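Local coordinates for protein necrotic enteritis toxin B (Clostridium perfringens, PDB 4I0N) that probably forms pores in host cell membranes, as a secreted toxin of the leukocidin/alpha-hemolysin family, at residues A[80-92]-A[159-172]. Numbering follows the deposited sequence.
Sequences KWPETYRINVKSA and RKDDANLASWDIKF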
loop_
_atom_site.group_PDB
_atom_site.type_symbol
_atom_site.label_atom_id
_atom_site.label_comp_id
_atom_site.label_asym_id
_atom_site.label_seq_id
_atom_site.Cartn_x
_atom_site.Cartn_y
_atom_site.Cartn_z
ATOM N N LYS A 80 19.313 1.665 7.308
ATOM C CA LYS A 80 18.494 1.377 6.147
ATOM C C LYS A 80 17.025 1.557 6.526
ATOM O O LYS A 80 16.575 1.013 7.542
ATOM C CB LYS A 80 18.751 -0.051 5.642
ATOM C CG LYS A 80 17.996 -0.342 4.344
ATOM C CD LYS A 80 18.248 -1.734 3.828
ATOM C CE LYS A 80 17.562 -2.822 4.675
ATOM N NZ LYS A 80 16.068 -2.818 4.516
ATOM N N TRP A 81 16.259 2.259 5.690
ATOM C CA TRP A 81 14.890 2.627 6.055
ATOM C C TRP A 81 14.034 2.696 4.782
ATOM O O TRP A 81 14.586 2.852 3.691
ATOM C CB TRP A 81 14.889 3.960 6.832
ATOM C CG TRP A 81 15.376 5.130 6.031
ATOM C CD1 TRP A 81 16.674 5.448 5.725
ATOM C CD2 TRP A 81 14.559 6.113 5.403
ATOM N NE1 TRP A 81 16.709 6.599 4.957
ATOM C CE2 TRP A 81 15.422 7.010 4.725
ATOM C CE3 TRP A 81 13.168 6.319 5.336
ATOM C CZ2 TRP A 81 14.948 8.110 3.995
ATOM C CZ3 TRP A 81 12.688 7.417 4.626
ATOM C CH2 TRP A 81 13.587 8.308 3.964
ATOM N N PRO A 82 12.703 2.512 4.913
ATOM C CA PRO A 82 11.851 2.478 3.723
ATOM C C PRO A 82 11.401 3.875 3.306
ATOM O O PRO A 82 10.711 4.576 4.068
ATOM C CB PRO A 82 10.662 1.627 4.179
ATOM C CG PRO A 82 10.530 1.944 5.623
ATOM C CD PRO A 82 11.976 2.083 6.123
ATOM N N GLU A 83 11.817 4.287 2.112
ATOM C CA GLU A 83 11.493 5.623 1.645
ATOM C C GLU A 83 10.183 5.624 0.869
ATOM O O GLU A 83 9.450 6.617 0.912
ATOM C CB GLU A 83 12.658 6.224 0.842
ATOM C CG GLU A 83 12.462 7.714 0.457
ATOM C CD GLU A 83 11.636 7.908 -0.808
ATOM O OE1 GLU A 83 11.452 6.929 -1.576
ATOM O OE2 GLU A 83 11.160 9.050 -1.029
ATOM N N THR A 84 9.889 4.523 0.167
ATOM C CA THR A 84 8.629 4.381 -0.591
ATOM C C THR A 84 8.096 2.954 -0.499
ATOM O O THR A 84 8.833 1.983 -0.752
ATOM C CB THR A 84 8.763 4.785 -2.119
ATOM O OG1 THR A 84 9.071 6.189 -2.233
ATOM C CG2 THR A 84 7.436 4.511 -2.871
ATOM N N TYR A 85 6.814 2.824 -0.145
ATOM C CA TYR A 85 6.105 1.572 -0.384
ATOM C C TYR A 85 5.243 1.717 -1.655
ATOM O O TYR A 85 4.457 2.640 -1.758
ATOM C CB TYR A 85 5.189 1.254 0.780
ATOM C CG TYR A 85 5.866 1.033 2.101
ATOM C CD1 TYR A 85 6.185 -0.269 2.531
ATOM C CD2 TYR A 85 6.121 2.107 2.964
ATOM C CE1 TYR A 85 6.771 -0.497 3.786
ATOM C CE2 TYR A 85 6.728 1.893 4.231
ATOM C CZ TYR A 85 7.040 0.585 4.623
ATOM O OH TYR A 85 7.608 0.365 5.866
ATOM N N ARG A 86 5.377 0.783 -2.594
ATOM C CA ARG A 86 4.558 0.772 -3.804
ATOM C C ARG A 86 3.640 -0.442 -3.811
ATOM O O ARG A 86 4.085 -1.587 -3.562
ATOM C CB ARG A 86 5.420 0.741 -5.053
ATOM C CG ARG A 86 4.556 0.754 -6.341
ATOM C CD ARG A 86 5.431 0.977 -7.571
ATOM N NE ARG A 86 5.961 2.332 -7.576
ATOM C CZ ARG A 86 6.837 2.806 -8.462
ATOM N NH1 ARG A 86 7.298 2.037 -9.438
ATOM N NH2 ARG A 86 7.254 4.067 -8.368
ATOM N N ILE A 87 2.366 -0.191 -4.097
ATOM C CA ILE A 87 1.370 -1.266 -4.135
ATOM C C ILE A 87 0.762 -1.223 -5.528
ATOM O O ILE A 87 0.224 -0.203 -5.936
ATOM C CB ILE A 87 0.280 -1.084 -3.035
ATOM C CG1 ILE A 87 0.861 -1.358 -1.635
ATOM C CG2 ILE A 87 -0.941 -2.023 -3.274
ATOM C CD1 ILE A 87 1.463 -0.163 -0.954
ATOM N N ASN A 88 0.855 -2.338 -6.254
ATOM C CA ASN A 88 0.216 -2.432 -7.560
ATOM C C ASN A 88 -0.859 -3.504 -7.460
ATOM O O ASN A 88 -0.617 -4.584 -6.898
ATOM C CB ASN A 88 1.201 -2.849 -8.645
ATOM C CG ASN A 88 2.368 -1.894 -8.810
ATOM O OD1 ASN A 88 2.256 -0.685 -8.624
ATOM N ND2 ASN A 88 3.506 -2.447 -9.181
ATOM N N VAL A 89 -2.035 -3.209 -8.001
ATOM C CA VAL A 89 -3.066 -4.213 -8.098
ATOM C C VAL A 89 -3.406 -4.323 -9.589
ATOM O O VAL A 89 -3.848 -3.350 -10.195
ATOM C CB VAL A 89 -4.301 -3.839 -7.247
ATOM C CG1 VAL A 89 -5.366 -4.889 -7.394
ATOM C CG2 VAL A 89 -3.923 -3.705 -5.751
ATOM N N LYS A 90 -3.177 -5.498 -10.175
ATOM C CA LYS A 90 -3.358 -5.695 -11.605
ATOM C C LYS A 90 -4.491 -6.665 -11.835
ATOM O O LYS A 90 -4.632 -7.625 -11.101
ATOM C CB LYS A 90 -2.087 -6.237 -12.269
ATOM C CG LYS A 90 -0.929 -5.239 -12.262
ATOM C CD LYS A 90 0.320 -5.896 -12.833
ATOM C CE LYS A 90 1.499 -4.939 -12.831
ATOM N NZ LYS A 90 2.748 -5.655 -13.267
ATOM N N SER A 91 -5.329 -6.371 -12.823
ATOM C CA SER A 91 -6.365 -7.300 -13.251
ATOM C C SER A 91 -5.963 -7.882 -14.617
ATOM O O SER A 91 -5.474 -7.165 -15.510
ATOM C CB SER A 91 -7.710 -6.595 -13.350
ATOM O OG SER A 91 -8.715 -7.496 -13.756
ATOM N N ALA A 92 -6.123 -9.192 -14.754
ATOM C CA ALA A 92 -5.873 -9.876 -16.015
ATOM C C ALA A 92 -6.915 -10.943 -16.290
ATOM O O ALA A 92 -7.380 -11.629 -15.386
ATOM C CB ALA A 92 -4.474 -10.507 -16.009
ATOM N N ARG A 159 -0.575 6.592 -8.489
ATOM C CA ARG A 159 0.290 6.855 -9.645
ATOM C C ARG A 159 -0.247 6.257 -10.939
ATOM O O ARG A 159 0.092 6.735 -12.028
ATOM C CB ARG A 159 1.710 6.361 -9.370
ATOM C CG ARG A 159 1.771 4.937 -8.811
ATOM C CD ARG A 159 3.198 4.474 -8.566
ATOM N NE ARG A 159 3.987 4.469 -9.799
ATOM C CZ ARG A 159 4.013 3.478 -10.687
ATOM N NH1 ARG A 159 3.291 2.379 -10.508
ATOM N NH2 ARG A 159 4.770 3.587 -11.776
ATOM N N LYS A 160 -1.081 5.223 -10.819
ATOM C CA LYS A 160 -1.757 4.637 -11.989
ATOM C C LYS A 160 -3.203 4.300 -11.649
ATOM O O LYS A 160 -3.506 3.850 -10.543
ATOM C CB LYS A 160 -1.038 3.366 -12.481
ATOM C CG LYS A 160 0.424 3.558 -12.901
ATOM C CD LYS A 160 0.544 4.287 -14.236
ATOM C CE LYS A 160 1.997 4.656 -14.512
ATOM N NZ LYS A 160 2.147 5.300 -15.844
ATOM N N ASP A 161 -4.099 4.556 -12.603
ATOM C CA ASP A 161 -5.510 4.264 -12.408
ATOM C C ASP A 161 -6.135 3.989 -13.771
ATOM O O ASP A 161 -6.856 4.832 -14.323
ATOM C CB ASP A 161 -6.218 5.428 -11.697
ATOM N N ASP A 162 -5.822 2.825 -14.344
ATOM C CA ASP A 162 -6.430 2.458 -15.614
ATOM C C ASP A 162 -7.157 1.120 -15.528
ATOM O O ASP A 162 -7.260 0.551 -14.440
ATOM C CB ASP A 162 -5.444 2.535 -16.790
ATOM C CG ASP A 162 -4.312 1.546 -16.696
ATOM O OD1 ASP A 162 -4.522 0.385 -16.299
ATOM O OD2 ASP A 162 -3.181 1.916 -17.085
ATOM N N ALA A 163 -7.634 0.623 -16.663
ATOM C CA ALA A 163 -8.530 -0.540 -16.677
ATOM C C ALA A 163 -7.918 -1.828 -16.097
ATOM O O ALA A 163 -8.658 -2.703 -15.612
ATOM C CB ALA A 163 -9.094 -0.778 -18.105
ATOM N N ASN A 164 -6.585 -1.943 -16.142
ATOM C CA ASN A 164 -5.932 -3.171 -15.671
ATOM C C ASN A 164 -4.890 -2.983 -14.578
ATOM O O ASN A 164 -4.292 -3.965 -14.139
ATOM C CB ASN A 164 -5.319 -3.955 -16.841
ATOM C CG ASN A 164 -6.346 -4.387 -17.842
ATOM O OD1 ASN A 164 -6.691 -3.633 -18.750
ATOM N ND2 ASN A 164 -6.849 -5.607 -17.696
ATOM N N LEU A 165 -4.668 -1.734 -14.143
ATOM C CA LEU A 165 -3.690 -1.453 -13.090
ATOM C C LEU A 165 -4.130 -0.287 -12.220
ATOM O O LEU A 165 -4.452 0.781 -12.739
ATOM C CB LEU A 165 -2.306 -1.119 -13.683
ATOM C CG LEU A 165 -1.168 -0.584 -12.791
ATOM C CD1 LEU A 165 -0.724 -1.570 -11.664
ATOM C CD2 LEU A 165 0.029 -0.198 -13.658
ATOM N N ALA A 166 -4.142 -0.500 -10.908
ATOM C CA ALA A 166 -4.261 0.574 -9.945
ATOM C C ALA A 166 -2.961 0.512 -9.157
ATOM O O ALA A 166 -2.540 -0.564 -8.720
ATOM C CB ALA A 166 -5.447 0.327 -9.004
ATOM N N SER A 167 -2.296 1.647 -9.020
ATOM C CA SER A 167 -1.014 1.663 -8.332
ATOM C C SER A 167 -0.897 2.878 -7.427
ATOM O O SER A 167 -1.367 3.945 -7.782
ATOM C CB SER A 167 0.117 1.659 -9.349
ATOM O OG SER A 167 1.367 1.701 -8.673
ATOM N N TRP A 168 -0.261 2.689 -6.273
ATOM C CA TRP A 168 -0.109 3.722 -5.256
ATOM C C TRP A 168 1.318 3.728 -4.734
ATOM O O TRP A 168 1.872 2.669 -4.443
ATOM C CB TRP A 168 -1.013 3.448 -4.067
ATOM C CG TRP A 168 -2.483 3.468 -4.363
ATOM C CD1 TRP A 168 -3.320 4.548 -4.294
ATOM C CD2 TRP A 168 -3.289 2.357 -4.766
ATOM N NE1 TRP A 168 -4.606 4.179 -4.631
ATOM C CE2 TRP A 168 -4.616 2.837 -4.923
ATOM C CE3 TRP A 168 -3.021 0.994 -5.006
ATOM C CZ2 TRP A 168 -5.690 1.998 -5.284
ATOM C CZ3 TRP A 168 -4.082 0.167 -5.402
ATOM C CH2 TRP A 168 -5.397 0.668 -5.525
ATOM N N ASP A 169 1.900 4.918 -4.625
ATOM C CA ASP A 169 3.137 5.095 -3.875
ATOM C C ASP A 169 2.811 5.737 -2.549
ATOM O O ASP A 169 2.124 6.762 -2.502
ATOM C CB ASP A 169 4.114 5.986 -4.642
ATOM C CG ASP A 169 4.888 5.231 -5.682
ATOM O OD1 ASP A 169 4.774 3.987 -5.738
ATOM O OD2 ASP A 169 5.620 5.880 -6.446
ATOM N N ILE A 170 3.282 5.112 -1.481
ATOM C CA ILE A 170 3.191 5.708 -0.157
ATOM C C ILE A 170 4.620 6.146 0.139
ATOM O O ILE A 170 5.509 5.319 0.420
ATOM C CB ILE A 170 2.582 4.745 0.889
ATOM C CG1 ILE A 170 1.085 4.530 0.598
ATOM C CG2 ILE A 170 2.783 5.286 2.329
ATOM C CD1 ILE A 170 0.805 3.563 -0.530
ATOM N N LYS A 171 4.836 7.455 0.024
ATOM C CA LYS A 171 6.182 7.997 -0.090
ATOM C C LYS A 171 6.486 8.922 1.079
ATOM O O LYS A 171 5.660 9.718 1.493
ATOM C CB LYS A 171 6.338 8.774 -1.415
ATOM C CG LYS A 171 7.747 9.287 -1.680
ATOM C CD LYS A 171 7.793 9.962 -3.091
ATOM C CE LYS A 171 9.167 10.592 -3.399
ATOM N NZ LYS A 171 10.287 9.582 -3.523
ATOM N N PHE A 172 7.705 8.832 1.578
ATOM C CA PHE A 172 8.109 9.613 2.724
ATOM C C PHE A 172 8.061 11.098 2.371
ATOM O O PHE A 172 8.442 11.507 1.249
ATOM C CB PHE A 172 9.533 9.212 3.119
ATOM C CG PHE A 172 10.061 9.985 4.294
ATOM C CD1 PHE A 172 9.614 9.702 5.579
ATOM C CD2 PHE A 172 11.014 10.997 4.102
ATOM C CE1 PHE A 172 10.103 10.429 6.680
ATOM C CE2 PHE A 172 11.502 11.723 5.181
ATOM C CZ PHE A 172 11.046 11.429 6.478
HETATM O O HOH W 1 10.843 11.447 0.161
HETATM O O HOH W 2 9.229 7.249 -4.821
#
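Y85, I87 and V89 form hydrogen-bonded pairs with I170, W168 and A166, joining strands 84-92 and 165-172 antiparallel as neighbours in a beta-sandwich of the alpha-hemolysin fold. The backbone ladder runs from F172 N on E83 O to S91 N on N164 O.

These three pairs also furnish the apolar face: Y85, I87 and V89 pack on strand 53-65, W168 and I170 on strand 154-162. I87 CD1 meets I170 CD1 at 3.8 Å, while V89 CG2 sits in plane at the edge of the W168 ring, whose NE1 bonds to P105 O.

The other face is mostly polar. R86 grips D169 side-on in a bidentate salt bridge: NE reaches OD1 at 2.7 Å and NH2 reaches OD2 at 3.1 Å, each on a syn lone pair, with guanidinium and carboxylate nearly coplanar. Over one face of that guanidinium R159 lies flat, planes 9° apart; the carboxylate probably offsets the like charges. R159 NH1 donates in its own plane to S167 OG, which passes a short 2.5 Å bond to N88 OD1, so the S167 hydroxyl links R159 to N88. Further along, K171 bends at its last torsion (chi4 66°) to form a salt bridge, NZ 2.7 Å from E83 OE2 on its syn lone pair, and a water joins that NZ to T84 OG1.

Where the chain turns at E83, aromatic packing takes over: the W81 edge points into the F172 face, planes at 76°, with W81 CZ3 3.7 Å from F172 CG.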